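Protein DOA1 (Saccharomyces cerevisiae, PDB 3ODT) probably binds ubiquitin through its WD40 beta propeller and thereby takes part in regulating the turnover of F-box proteins. Local coordinates at residues Gly205-Val210 and Ser226-Ile231; Arg219-His224 and Arg249-Glu254; Asp238-Gly243 and Trp270-Met275; Asp245-Ile250 and Lys259-Leu264; Asn277-Val282 and Val289-Gln294. All blocks are in the same frame, centred on the assembly; numbering follows the deposited sequence. Where two conformers were deposited one is given.

Interaction 1: Gly205-Val210 and Ser226-Ile231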
# COMPACT_ATOMS: atom_id res chain seq x y z
N GLY A 205 3.80 -3.77 -16.18
CA GLY A 205 2.66 -2.98 -16.58
C GLY A 205 1.32 -3.64 -16.37
O GLY A 205 0.31 -3.05 -16.69
N LEU A 206 1.30 -4.85 -15.82
CA LEU A 206 0.09 -5.66 -15.75
C LEU A 206 -0.37 -5.84 -14.31
O LEU A 206 0.44 -5.82 -13.38
CB LEU A 206 0.32 -7.05 -16.39
CG LEU A 206 0.77 -7.04 -17.85
CD1 LEU A 206 1.14 -8.43 -18.37
CD2 LEU A 206 -0.35 -6.42 -18.71
N ILE A 207 -1.67 -6.05 -14.17
CA ILE A 207 -2.32 -6.49 -12.95
C ILE A 207 -2.97 -7.81 -13.31
O ILE A 207 -3.50 -7.94 -14.39
CB ILE A 207 -3.41 -5.51 -12.53
CG1 ILE A 207 -2.83 -4.09 -12.44
CG2 ILE A 207 -4.05 -5.97 -11.24
CD1 ILE A 207 -3.89 -3.00 -12.48
N LYS A 208 -2.87 -8.78 -12.43
CA LYS A 208 -3.44 -10.10 -12.67
C LYS A 208 -4.18 -10.65 -11.44
O LYS A 208 -3.73 -10.49 -10.30
CB LYS A 208 -2.34 -11.08 -13.09
CG LYS A 208 -1.64 -10.67 -14.35
CD LYS A 208 -0.73 -11.75 -14.94
CE LYS A 208 0.09 -11.19 -16.06
NZ LYS A 208 0.81 -12.24 -16.83
N LEU A 209 -5.32 -11.30 -11.71
CA LEU A 209 -6.09 -12.03 -10.71
C LEU A 209 -5.66 -13.49 -10.80
O LEU A 209 -5.64 -14.07 -11.89
CB LEU A 209 -7.57 -11.88 -11.03
CG LEU A 209 -8.50 -12.72 -10.17
CD1 LEU A 209 -8.48 -12.27 -8.71
CD2 LEU A 209 -9.89 -12.63 -10.72
N VAL A 210 -5.28 -14.06 -9.67
CA VAL A 210 -4.66 -15.37 -9.61
C VAL A 210 -5.39 -16.29 -8.62
O VAL A 210 -5.76 -15.88 -7.51
CB VAL A 210 -3.17 -15.23 -9.17
CG1 VAL A 210 -2.46 -16.59 -9.19
CG2 VAL A 210 -2.43 -14.25 -10.10
N SER A 226 3.45 1.93 -17.97
CA SER A 226 4.73 1.78 -17.29
C SER A 226 4.57 0.82 -16.12
O SER A 226 3.68 -0.03 -16.12
CB SER A 226 5.24 3.13 -16.80
OG SER A 226 6.64 3.10 -16.59
N PHE A 227 5.44 0.96 -15.12
CA PHE A 227 5.36 0.14 -13.94
C PHE A 227 4.06 0.39 -13.17
O PHE A 227 3.58 1.54 -13.07
CB PHE A 227 6.51 0.45 -12.98
CG PHE A 227 7.83 0.48 -13.61
CD1 PHE A 227 8.14 -0.36 -14.65
CD2 PHE A 227 8.76 1.39 -13.20
CE1 PHE A 227 9.37 -0.33 -15.24
CE2 PHE A 227 10.01 1.44 -13.80
CZ PHE A 227 10.30 0.58 -14.82
N VAL A 228 3.53 -0.68 -12.59
CA VAL A 228 2.39 -0.56 -11.70
C VAL A 228 2.90 -0.70 -10.27
O VAL A 228 3.46 -1.75 -9.92
CB VAL A 228 1.27 -1.56 -12.00
CG1 VAL A 228 0.04 -1.22 -11.19
CG2 VAL A 228 0.95 -1.61 -13.49
N TYR A 229 2.71 0.34 -9.45
CA TYR A 229 3.29 0.36 -8.11
C TYR A 229 2.37 -0.09 -6.99
O TYR A 229 2.84 -0.58 -5.97
CB TYR A 229 3.76 1.77 -7.78
CG TYR A 229 4.87 2.31 -8.65
CD1 TYR A 229 5.98 1.54 -8.96
CD2 TYR A 229 4.81 3.58 -9.17
CE1 TYR A 229 7.00 2.03 -9.74
CE2 TYR A 229 5.85 4.10 -9.93
CZ TYR A 229 6.92 3.30 -10.23
OH TYR A 229 7.94 3.79 -10.99
N CYS A 230 1.05 0.09 -7.16
CA CYS A 230 0.16 -0.13 -6.03
C CYS A 230 -1.19 -0.54 -6.57
O CYS A 230 -1.58 -0.07 -7.64
CB CYS A 230 0.01 1.16 -5.21
SG CYS A 230 -0.90 0.94 -3.65
N ILE A 231 -1.86 -1.47 -5.88
CA ILE A 231 -3.23 -1.86 -6.13
C ILE A 231 -3.95 -2.01 -4.80
O ILE A 231 -3.36 -2.40 -3.80
CB ILE A 231 -3.34 -3.19 -6.89
CG1 ILE A 231 -2.43 -4.25 -6.27
CG2 ILE A 231 -2.99 -3.00 -8.35
CD1 ILE A 231 -2.50 -5.61 -6.89
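The carbonyl O of S226 receives a CA-H...O contact from CA of G205 at 3.2 Å, a weak polar touch where two blades of the WD40 propeller meet. The third strand of one blade, 206-211, here faces the innermost strand of the next, 228-233; their axes come within 8.4 Å at 39° to each other, too far apart for backbone pairing. At the backbone angles of G205 a CB would be jammed against the preceding carbonyl O, which calls for glycine, and it would also stand 3.3 Å from S226 O. V228 CG2 rests 3.5 Å from the carbonyl carbon of G205. The other branch, CG1, is anti to the backbone N (chi1 -171°) and meets I207 CG1 at 4.2 Å. V228 also touches C201 and I231 touches I199, both on strand 197-202 of the first blade, extending the same apolar seam inward. Beyond V228, the extended end of I207 carries the contact on, with its CD1 4.2 Å from CG2 of I231.

Interaction 2: Arg219-His224 and Arg249-Glu254; sequences RTYEGH and RIWSKE
R249 runs extended from CG to NE across H224, its CD centred over one face of the imidazole, 3.6 Å from the ring centroid, a CH-pi contact. Farther out, one face of the guanidinium lies against the backbone of G223, while NE donates to T247 OG1 and NH2 forms a salt bridge with D245 whose hydrogen bond is weak. An alanine here removes the chain beyond CB and would probably leave the H224 ring without the CD that lies over it, free to shift, and D245 without its salt-bridge partner. W251 follows, receiving CB of Y221 over its six-membered ring, 3.8 Å from the centroid; the tyrosine ring turns an edge toward the five-membered ring, the planes at 70° in an offset edge-to-face pair. E222 O and H224 CD2 meet the indole at its edge. The carbonyl O of S252 lies at the edge of the tyrosine ring, 3.3 Å from Y221 CE2. K253 O then accepts Y221 OH on a lone pair at 2.7 Å, with a weak bond from R219 NH1 beside it. Last, E254 O sits 3.0 Å above the centre of the R219 guanidinium plane. S241 OG links H224 NE2 to W251 NE1, and D245 bonds H224 ND1 weakly: the Asp-His-Ser-Trp tetrad characteristic of WD40 repeats.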
# COMPACT_ATOMS: atom_id res chain seq x y z
N ARG A 219 -7.48 -13.59 -14.79
CA ARG A 219 -7.77 -12.38 -15.53
C ARG A 219 -6.55 -11.51 -15.53
O ARG A 219 -5.83 -11.46 -14.53
CB ARG A 219 -8.95 -11.63 -14.89
CG ARG A 219 -9.49 -10.44 -15.72
CD ARG A 219 -10.95 -10.07 -15.36
NE ARG A 219 -11.87 -11.18 -15.65
CZ ARG A 219 -12.39 -11.99 -14.73
NH1 ARG A 219 -12.14 -11.79 -13.44
NH2 ARG A 219 -13.18 -13.01 -15.07
N THR A 220 -6.34 -10.82 -16.64
CA THR A 220 -5.27 -9.85 -16.77
C THR A 220 -5.90 -8.48 -17.08
O THR A 220 -6.80 -8.37 -17.91
CB THR A 220 -4.30 -10.26 -17.88
OG1 THR A 220 -3.72 -11.53 -17.57
CG2 THR A 220 -3.20 -9.27 -18.02
N TYR A 221 -5.44 -7.46 -16.37
CA TYR A 221 -5.94 -6.09 -16.53
C TYR A 221 -4.84 -5.26 -17.16
O TYR A 221 -3.86 -4.90 -16.51
CB TYR A 221 -6.37 -5.52 -15.17
CG TYR A 221 -7.26 -6.46 -14.36
CD1 TYR A 221 -6.70 -7.46 -13.56
CD2 TYR A 221 -8.65 -6.33 -14.36
CE1 TYR A 221 -7.48 -8.34 -12.83
CE2 TYR A 221 -9.45 -7.22 -13.63
CZ TYR A 221 -8.85 -8.20 -12.85
OH TYR A 221 -9.62 -9.02 -12.09
N GLU A 222 -5.00 -5.02 -18.46
CA GLU A 222 -3.99 -4.39 -19.29
C GLU A 222 -4.32 -2.93 -19.59
O GLU A 222 -5.46 -2.59 -19.92
CB GLU A 222 -3.89 -5.15 -20.62
CG GLU A 222 -2.84 -4.63 -21.59
CD GLU A 222 -2.43 -5.68 -22.62
OE1 GLU A 222 -3.21 -6.63 -22.85
OE2 GLU A 222 -1.31 -5.56 -23.18
N GLY A 223 -3.32 -2.07 -19.49
CA GLY A 223 -3.50 -0.68 -19.90
C GLY A 223 -2.44 0.27 -19.35
O GLY A 223 -2.08 1.22 -20.03
N HIS A 224 -1.93 0.04 -18.15
CA HIS A 224 -0.85 0.89 -17.67
C HIS A 224 0.31 0.86 -18.65
O HIS A 224 0.66 -0.19 -19.20
CB HIS A 224 -0.35 0.46 -16.30
CG HIS A 224 -1.17 0.97 -15.17
ND1 HIS A 224 -1.15 2.29 -14.80
CD2 HIS A 224 -2.00 0.35 -14.31
CE1 HIS A 224 -1.95 2.47 -13.77
NE2 HIS A 224 -2.46 1.29 -13.43
N ARG A 249 -6.06 4.19 -11.96
CA ARG A 249 -7.03 3.51 -12.80
C ARG A 249 -8.00 2.72 -11.96
O ARG A 249 -7.62 2.16 -10.92
CB ARG A 249 -6.35 2.63 -13.83
CG ARG A 249 -5.48 3.43 -14.76
CD ARG A 249 -4.83 2.59 -15.82
NE ARG A 249 -3.89 3.37 -16.63
CZ ARG A 249 -3.81 3.37 -17.94
NH1 ARG A 249 -4.69 2.72 -18.69
NH2 ARG A 249 -2.86 4.10 -18.51
N ILE A 250 -9.24 2.64 -12.41
CA ILE A 250 -10.26 1.89 -11.70
C ILE A 250 -10.76 0.82 -12.64
O ILE A 250 -11.09 1.13 -13.79
CB ILE A 250 -11.42 2.80 -11.25
CG1 ILE A 250 -10.91 3.84 -10.24
CG2 ILE A 250 -12.53 1.99 -10.58
CD1 ILE A 250 -10.81 5.21 -10.79
N TRP A 251 -10.80 -0.43 -12.18
CA TRP A 251 -11.16 -1.59 -13.02
C TRP A 251 -12.29 -2.43 -12.40
O TRP A 251 -12.42 -2.57 -11.18
CB TRP A 251 -9.97 -2.54 -13.16
CG TRP A 251 -8.63 -1.93 -13.43
CD1 TRP A 251 -7.83 -1.31 -12.53
CD2 TRP A 251 -7.91 -1.94 -14.68
NE1 TRP A 251 -6.65 -0.93 -13.13
CE2 TRP A 251 -6.68 -1.30 -14.45
CE3 TRP A 251 -8.20 -2.41 -15.96
CZ2 TRP A 251 -5.72 -1.12 -15.46
CZ3 TRP A 251 -7.25 -2.23 -16.97
CH2 TRP A 251 -6.02 -1.60 -16.70
N SER A 252 -13.09 -3.04 -13.26
CA SER A 252 -13.96 -4.10 -12.83
C SER A 252 -13.12 -5.36 -12.57
O SER A 252 -12.50 -5.90 -13.47
CB SER A 252 -14.99 -4.43 -13.89
OG SER A 252 -15.61 -5.66 -13.59
N LYS A 253 -13.10 -5.82 -11.33
CA LYS A 253 -12.38 -7.04 -11.00
C LYS A 253 -13.02 -8.21 -11.72
O LYS A 253 -12.32 -9.07 -12.25
CB LYS A 253 -12.38 -7.25 -9.49
CG LYS A 253 -11.76 -8.53 -9.03
CD LYS A 253 -12.81 -9.58 -8.88
CE LYS A 253 -12.34 -10.70 -7.97
NZ LYS A 253 -13.29 -11.82 -8.07
N GLU A 254 -14.35 -8.21 -11.76
CA GLU A 254 -15.10 -9.34 -12.32
C GLU A 254 -15.01 -9.47 -13.84
O GLU A 254 -15.06 -10.58 -14.36
CB GLU A 254 -16.57 -9.22 -11.92
CG GLU A 254 -16.78 -9.30 -10.41
CD GLU A 254 -16.46 -10.66 -9.82
OE1 GLU A 254 -16.37 -11.65 -10.58
OE2 GLU A 254 -16.30 -10.74 -8.58

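Interaction 3: Asp238-Gly243 and Trp270-Met275; sequences DIVSCG and WSVDCM
Strands 239-243 and 270-274 run antiparallel at 166° with axes 6.4 Å apart at closest, C242 and S271 having the nearest CA atoms, yet they belong to successive propeller blades and meet through side chains. V240 and V272 reach toward each other tip to tip, CG1 of the first 4.0 Å from CG2 of the second. The other methyl of V272, CG1, lies 3.8 Å from C242 SG. With chi1 at 69° that sulfur sits between the backbone N and the carbonyl carbon, the crowded position, and it lies 3.6 Å from S271 N. C274 SG approaches V240 CG1 too, but C274 was modelled in two conformers and this touch is less certain. An alanine in place of V272 would probably open a gap between the blades, leaving V240 CG1 and C242 SG each without its methyl partner. C230 is touched by both C242 and V272, and V282 by V272. Backbone polar groups are engaged within each sheet, as in the bonds of S241 with R249 in the first blade and of D273 O with I281 N in the second. The chemistry therefore implies blades held here by apolar fit, which depends on shape more than on direction.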
# COMPACT_ATOMS: atom_id res chain seq x y z
N ASP A 238 -14.10 -3.42 -6.85
CA ASP A 238 -13.35 -2.95 -8.01
C ASP A 238 -11.89 -2.76 -7.61
O ASP A 238 -11.57 -2.59 -6.41
CB ASP A 238 -13.84 -1.60 -8.51
CG ASP A 238 -15.17 -1.65 -9.24
OD1 ASP A 238 -15.68 -2.76 -9.54
OD2 ASP A 238 -15.70 -0.54 -9.53
N ILE A 239 -11.00 -2.76 -8.59
CA ILE A 239 -9.59 -2.60 -8.34
C ILE A 239 -9.21 -1.14 -8.61
O ILE A 239 -9.63 -0.56 -9.61
CB ILE A 239 -8.74 -3.50 -9.27
CG1 ILE A 239 -9.14 -4.97 -9.13
CG2 ILE A 239 -7.26 -3.26 -9.02
CD1 ILE A 239 -8.56 -5.84 -10.24
N VAL A 240 -8.45 -0.55 -7.70
CA VAL A 240 -7.79 0.72 -7.98
C VAL A 240 -6.28 0.48 -8.07
O VAL A 240 -5.70 -0.21 -7.23
CB VAL A 240 -8.10 1.80 -6.94
CG1 VAL A 240 -7.61 1.43 -5.57
CG2 VAL A 240 -7.48 3.10 -7.37
N SER A 241 -5.68 0.99 -9.11
CA SER A 241 -4.25 0.85 -9.32
C SER A 241 -3.62 2.20 -9.65
O SER A 241 -4.32 3.13 -10.06
CB SER A 241 -3.98 -0.11 -10.48
OG SER A 241 -4.45 0.40 -11.73
N CYS A 242 -2.31 2.28 -9.51
CA CYS A 242 -1.58 3.46 -9.92
C CYS A 242 -0.15 3.12 -10.26
O CYS A 242 0.38 2.09 -9.85
CB CYS A 242 -1.62 4.53 -8.82
SG CYS A 242 -0.68 4.13 -7.33
N GLY A 243 0.50 4.01 -11.00
CA GLY A 243 1.89 3.76 -11.33
C GLY A 243 2.63 4.87 -12.05
O GLY A 243 2.34 6.06 -11.96
N TRP A 270 2.71 6.92 -6.62
CA TRP A 270 3.30 5.88 -5.80
C TRP A 270 2.32 4.99 -5.05
O TRP A 270 2.63 3.83 -4.78
CB TRP A 270 4.28 6.49 -4.79
CG TRP A 270 5.42 7.15 -5.42
CD1 TRP A 270 5.72 8.47 -5.41
CD2 TRP A 270 6.44 6.50 -6.19
NE1 TRP A 270 6.87 8.70 -6.13
CE2 TRP A 270 7.32 7.51 -6.62
CE3 TRP A 270 6.67 5.18 -6.57
CZ2 TRP A 270 8.44 7.23 -7.40
CZ3 TRP A 270 7.79 4.90 -7.34
CH2 TRP A 270 8.64 5.93 -7.77
N SER A 271 1.21 5.57 -4.63
CA SER A 271 0.35 4.87 -3.68
C SER A 271 -1.10 5.32 -3.78
O SER A 271 -1.40 6.50 -4.05
CB SER A 271 0.87 5.15 -2.26
OG SER A 271 0.10 4.45 -1.29
N VAL A 272 -1.98 4.36 -3.60
CA VAL A 272 -3.41 4.60 -3.40
C VAL A 272 -3.91 3.81 -2.20
O VAL A 272 -3.34 2.76 -1.82
CB VAL A 272 -4.25 4.18 -4.62
CG1 VAL A 272 -4.01 5.14 -5.78
CG2 VAL A 272 -3.90 2.75 -5.07
N ASP A 273 -4.95 4.34 -1.58
CA ASP A 273 -5.71 3.60 -0.59
C ASP A 273 -7.16 4.05 -0.70
O ASP A 273 -7.44 5.07 -1.32
CB ASP A 273 -5.16 3.83 0.82
CG ASP A 273 -5.55 2.70 1.80
OD1 ASP A 273 -5.58 1.55 1.37
OD2 ASP A 273 -5.80 2.96 2.97
N CYS A 274 -8.03 3.24 -0.11
CA CYS A 274 -9.49 3.41 -0.20
C CYS A 274 -10.13 3.64 1.18
O CYS A 274 -9.98 2.83 2.10
CB CYS A 274 -10.12 2.16 -0.86
SG CYS A 274 -9.49 1.78 -2.55
N MSE A 275 -10.83 4.76 1.33
CA MSE A 275 -11.70 4.98 2.46
C MSE A 275 -12.85 4.00 2.45
O MSE A 275 -13.21 3.44 1.40
CB MSE A 275 -12.29 6.39 2.43
CG MSE A 275 -11.67 7.35 3.40
SE MSE A 275 -12.21 9.13 2.93
CE MSE A 275 -10.67 9.44 1.82

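Interaction 4: Asp245-Ile250 and Lys259-Leu264; sequences DRTVRI and KQVITL
V261 lies over one face of the R249 guanidinium, its CG2 3.9 Å from NH1, while T247 OG1 sits at the edge, in the plane. A second guanidinium, that of R246, takes T263 CG2 over one face, 3.6 Å from NH1, and the same NH1 donates to L264 O at 2.9 Å, from above the carbonyl plane. T247 is fixed in turn by D245: hydroxyl and backbone N both reach OD1 from one face of the carboxylate, the OG1 bond being 2.7 Å, and the backbone bond makes an Asx turn. Between these ends the segments form an antiparallel hairpin, V248 and I262 bonding in both directions (2.8 Å from I262 N to V248 O). Near the turn end comes a classic beta bulge, where I250 O accepts K259 N and, weakly, Q260 N. On the opposite face from R249, I250 CD1 meets I262 CD1 at 4.2 Å. The hairpin makes the two outer strands of its blade: V248 packs on strand 239-243 within it, and I262 and L264 rest on F292 in strand 289-293 of the next blade.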
# COMPACT_ATOMS: atom_id res chain seq x y z
N ASP A 245 3.03 5.62 -15.11
CA ASP A 245 2.46 6.32 -16.27
C ASP A 245 1.56 7.50 -15.92
O ASP A 245 0.83 8.02 -16.77
CB ASP A 245 1.72 5.35 -17.17
CG ASP A 245 0.45 4.79 -16.53
OD1 ASP A 245 0.18 5.16 -15.37
OD2 ASP A 245 -0.27 4.02 -17.24
N ARG A 246 1.67 7.96 -14.67
CA ARG A 246 0.97 9.15 -14.17
C ARG A 246 -0.51 8.93 -13.94
O ARG A 246 -1.25 9.90 -13.74
CB ARG A 246 1.19 10.38 -15.07
CG ARG A 246 2.64 10.55 -15.53
CD ARG A 246 2.87 11.90 -16.17
NE ARG A 246 2.24 12.08 -17.48
CZ ARG A 246 1.22 12.90 -17.73
NH1 ARG A 246 0.62 13.58 -16.75
NH2 ARG A 246 0.77 13.02 -18.97
N THR A 247 -0.94 7.68 -13.94
CA THR A 247 -2.35 7.40 -13.84
C THR A 247 -2.74 6.65 -12.55
O THR A 247 -1.98 5.86 -11.97
CB THR A 247 -2.93 6.61 -15.04
OG1 THR A 247 -2.49 5.25 -15.03
CG2 THR A 247 -2.60 7.32 -16.38
N VAL A 248 -3.98 6.92 -12.15
CA VAL A 248 -4.77 6.11 -11.23
C VAL A 248 -5.86 5.49 -12.08
O VAL A 248 -6.51 6.19 -12.86
CB VAL A 248 -5.40 6.96 -10.11
CG1 VAL A 248 -6.29 6.08 -9.23
CG2 VAL A 248 -4.30 7.61 -9.27
N ARG A 249 -6.06 4.19 -11.96
CA ARG A 249 -7.03 3.51 -12.80
C ARG A 249 -8.00 2.72 -11.96
O ARG A 249 -7.62 2.16 -10.92
CB ARG A 249 -6.35 2.63 -13.83
CG ARG A 249 -5.48 3.43 -14.76
CD ARG A 249 -4.83 2.59 -15.82
NE ARG A 249 -3.89 3.37 -16.63
CZ ARG A 249 -3.81 3.37 -17.94
NH1 ARG A 249 -4.69 2.72 -18.69
NH2 ARG A 249 -2.86 4.10 -18.51
N ILE A 250 -9.24 2.64 -12.41
CA ILE A 250 -10.26 1.89 -11.70
C ILE A 250 -10.76 0.82 -12.64
O ILE A 250 -11.09 1.13 -13.79
CB ILE A 250 -11.42 2.80 -11.25
CG1 ILE A 250 -10.91 3.84 -10.24
CG2 ILE A 250 -12.53 1.99 -10.58
CD1 ILE A 250 -10.81 5.21 -10.79
N LYS A 259 -12.68 1.12 -16.07
CA LYS A 259 -13.81 2.02 -15.82
C LYS A 259 -13.41 3.50 -15.89
O LYS A 259 -14.22 4.34 -16.31
CB LYS A 259 -14.41 1.71 -14.45
CG LYS A 259 -15.00 0.30 -14.29
CD LYS A 259 -15.66 0.16 -12.93
CE LYS A 259 -16.42 -1.11 -12.76
NZ LYS A 259 -17.43 -0.91 -11.69
N GLN A 260 -12.20 3.82 -15.44
CA GLN A 260 -11.75 5.20 -15.45
C GLN A 260 -10.23 5.26 -15.43
O GLN A 260 -9.56 4.43 -14.79
CB GLN A 260 -12.31 5.99 -14.25
CG GLN A 260 -12.02 7.45 -14.31
CD GLN A 260 -12.68 8.20 -13.18
OE1 GLN A 260 -13.25 7.61 -12.27
NE2 GLN A 260 -12.58 9.52 -13.21
N VAL A 261 -9.69 6.25 -16.14
CA VAL A 261 -8.28 6.60 -16.06
C VAL A 261 -8.20 8.05 -15.63
O VAL A 261 -8.73 8.94 -16.29
CB VAL A 261 -7.58 6.44 -17.40
CG1 VAL A 261 -6.10 6.89 -17.31
CG2 VAL A 261 -7.69 5.02 -17.89
N ILE A 262 -7.52 8.26 -14.52
CA ILE A 262 -7.25 9.59 -13.99
C ILE A 262 -5.77 9.89 -14.20
O ILE A 262 -4.88 9.16 -13.73
CB ILE A 262 -7.55 9.67 -12.48
CG1 ILE A 262 -9.02 9.41 -12.19
CG2 ILE A 262 -7.19 11.03 -11.91
CD1 ILE A 262 -9.33 9.12 -10.75
N THR A 263 -5.49 10.93 -14.96
CA THR A 263 -4.14 11.31 -15.28
C THR A 263 -3.77 12.53 -14.47
O THR A 263 -4.50 13.51 -14.45
CB THR A 263 -3.99 11.60 -16.76
OG1 THR A 263 -4.35 10.43 -17.51
CG2 THR A 263 -2.54 11.97 -17.08
N LEU A 264 -2.66 12.44 -13.76
CA LEU A 264 -2.19 13.51 -12.89
C LEU A 264 -0.87 14.10 -13.35
O LEU A 264 -0.08 13.41 -13.99
CB LEU A 264 -2.00 12.94 -11.49
CG LEU A 264 -3.29 12.42 -10.83
CD1 LEU A 264 -2.98 11.79 -9.51
CD2 LEU A 264 -4.30 13.52 -10.61

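Interaction 5: Asn277-Val282 and Val289-Gln294; sequences NGDIIV and VRIFSQ
S293 OG donates to D279 OD1 at 2.7 Å, approaching from above the carboxylate plane, 38° out of it. Farther along the hairpin, V282 CG2 lies 3.9 Å from F292 CD1, and on the other face of the sheet I281 CG2 and V289 CG1 lie side by side at 3.8 Å. Two antiparallel hydrogen-bonded pairs set this spacing: I280 with F292, where I280 N lies 2.9 Å from F292 O and F292 N 2.8 Å from I280 O, and V282 with R290. This is the central hairpin of the propeller blade that closes the ring: strand 9-14, from the start of the chain, pairs with 289-293 as its outermost strand, the Velcro closure known from WD40 proteins. In the turn of the hairpin, S285 and N287 join D20 in binding a calcium ion. The D279 carboxylate is steadied by a salt bridge from OD2 to R298, and S293 OG also accepts E295 N. Behind D279, N277 OD1 takes its backbone N at 3.0 Å in an Asx turn.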
# COMPACT_ATOMS: atom_id res chain seq x y z
N ASN A 277 -15.85 4.76 2.59
CA ASN A 277 -16.96 5.35 1.85
C ASN A 277 -16.72 5.33 0.35
O ASN A 277 -17.48 5.90 -0.43
CB ASN A 277 -17.24 6.77 2.34
CG ASN A 277 -16.08 7.71 2.10
OD1 ASN A 277 -15.11 7.39 1.43
ND2 ASN A 277 -16.18 8.88 2.68
N GLY A 278 -15.63 4.68 -0.06
CA GLY A 278 -15.28 4.55 -1.45
C GLY A 278 -14.31 5.61 -1.99
O GLY A 278 -13.82 5.47 -3.09
N ASP A 279 -14.03 6.66 -1.23
CA ASP A 279 -13.13 7.69 -1.72
C ASP A 279 -11.73 7.13 -1.87
O ASP A 279 -11.32 6.24 -1.12
CB ASP A 279 -13.14 8.92 -0.81
CG ASP A 279 -14.41 9.75 -0.97
OD1 ASP A 279 -15.40 9.29 -1.57
OD2 ASP A 279 -14.40 10.91 -0.46
N ILE A 280 -11.00 7.67 -2.83
CA ILE A 280 -9.66 7.19 -3.16
C ILE A 280 -8.61 8.21 -2.74
O ILE A 280 -8.74 9.39 -3.06
CB ILE A 280 -9.51 6.87 -4.66
CG1 ILE A 280 -10.43 5.71 -5.05
CG2 ILE A 280 -8.08 6.52 -4.95
CD1 ILE A 280 -10.57 5.49 -6.54
N ILE A 281 -7.62 7.76 -1.97
CA ILE A 281 -6.50 8.59 -1.54
C ILE A 281 -5.31 8.25 -2.43
O ILE A 281 -5.06 7.08 -2.72
CB ILE A 281 -6.09 8.30 -0.09
CG1 ILE A 281 -7.32 8.24 0.82
CG2 ILE A 281 -5.09 9.32 0.38
CD1 ILE A 281 -7.11 7.50 2.14
N VAL A 282 -4.58 9.29 -2.86
CA VAL A 282 -3.50 9.14 -3.83
C VAL A 282 -2.26 9.91 -3.37
O VAL A 282 -2.34 11.09 -3.01
CB VAL A 282 -3.91 9.70 -5.22
CG1 VAL A 282 -2.83 9.44 -6.25
CG2 VAL A 282 -5.23 9.11 -5.67
N VAL A 289 -0.80 14.81 -1.69
CA VAL A 289 -1.84 13.82 -1.46
C VAL A 289 -3.12 14.37 -2.11
O VAL A 289 -3.41 15.57 -2.02
CB VAL A 289 -2.05 13.60 0.05
CG1 VAL A 289 -3.19 12.66 0.27
CG2 VAL A 289 -0.77 13.07 0.72
N ARG A 290 -3.87 13.51 -2.78
CA ARG A 290 -5.18 13.90 -3.32
C ARG A 290 -6.25 12.92 -2.86
O ARG A 290 -5.96 11.77 -2.57
CB ARG A 290 -5.14 13.93 -4.85
CG ARG A 290 -4.26 15.01 -5.47
CD ARG A 290 -4.28 14.80 -6.97
NE ARG A 290 -3.58 15.84 -7.71
CZ ARG A 290 -2.26 15.89 -7.92
NH1 ARG A 290 -1.45 14.99 -7.37
NH2 ARG A 290 -1.75 16.86 -8.67
N ILE A 291 -7.48 13.41 -2.73
CA ILE A 291 -8.62 12.57 -2.44
C ILE A 291 -9.59 12.73 -3.59
O ILE A 291 -9.84 13.87 -4.02
CB ILE A 291 -9.27 12.96 -1.12
CG1 ILE A 291 -8.25 12.79 0.01
CG2 ILE A 291 -10.49 12.13 -0.87
CD1 ILE A 291 -8.76 13.25 1.29
N PHE A 292 -10.04 11.62 -4.13
CA PHE A 292 -11.06 11.59 -5.18
C PHE A 292 -12.34 10.95 -4.65
O PHE A 292 -12.26 10.05 -3.82
CB PHE A 292 -10.54 10.78 -6.38
CG PHE A 292 -9.48 11.50 -7.15
CD1 PHE A 292 -8.16 11.45 -6.74
CD2 PHE A 292 -9.80 12.23 -8.28
CE1 PHE A 292 -7.18 12.13 -7.43
CE2 PHE A 292 -8.82 12.92 -8.97
CZ PHE A 292 -7.52 12.88 -8.54
N SER A 293 -13.49 11.38 -5.16
CA SER A 293 -14.77 10.87 -4.73
C SER A 293 -15.74 10.74 -5.89
O SER A 293 -15.69 11.51 -6.85
CB SER A 293 -15.36 11.80 -3.68
OG SER A 293 -16.54 11.25 -3.12
N GLN A 294 -16.62 9.75 -5.78
CA GLN A 294 -17.75 9.63 -6.69
C GLN A 294 -18.91 10.52 -6.25
O GLN A 294 -19.86 10.72 -7.01
CB GLN A 294 -18.21 8.17 -6.75
CG GLN A 294 -17.25 7.28 -7.48
CD GLN A 294 -17.75 5.88 -7.56
OE1 GLN A 294 -17.97 5.24 -6.53
NE2 GLN A 294 -17.96 5.37 -8.79

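Interactions 1 and 3 are buried seams between successive blades, apolar in their side-chain contacts, whereas interactions 4 and 5 are hairpins within a blade, bonded through their backbones; interaction 4 lies at the partly exposed outer edge, while interaction 5 is buried in the middle of its blade. Interaction 2 also crosses between blades, but farther out and partly exposed, and there aromatic and polar groups do the joining. The blade of strands 228-233 to 258-263 is the common element of the first four: interaction 1 uses its innermost strand, interaction 3 the second, interactions 2 and 4 share R249 and I250 on the third, and interaction 4 adds the outermost. Interaction 3 reaches the ring-closing blade that interaction 5 holds together.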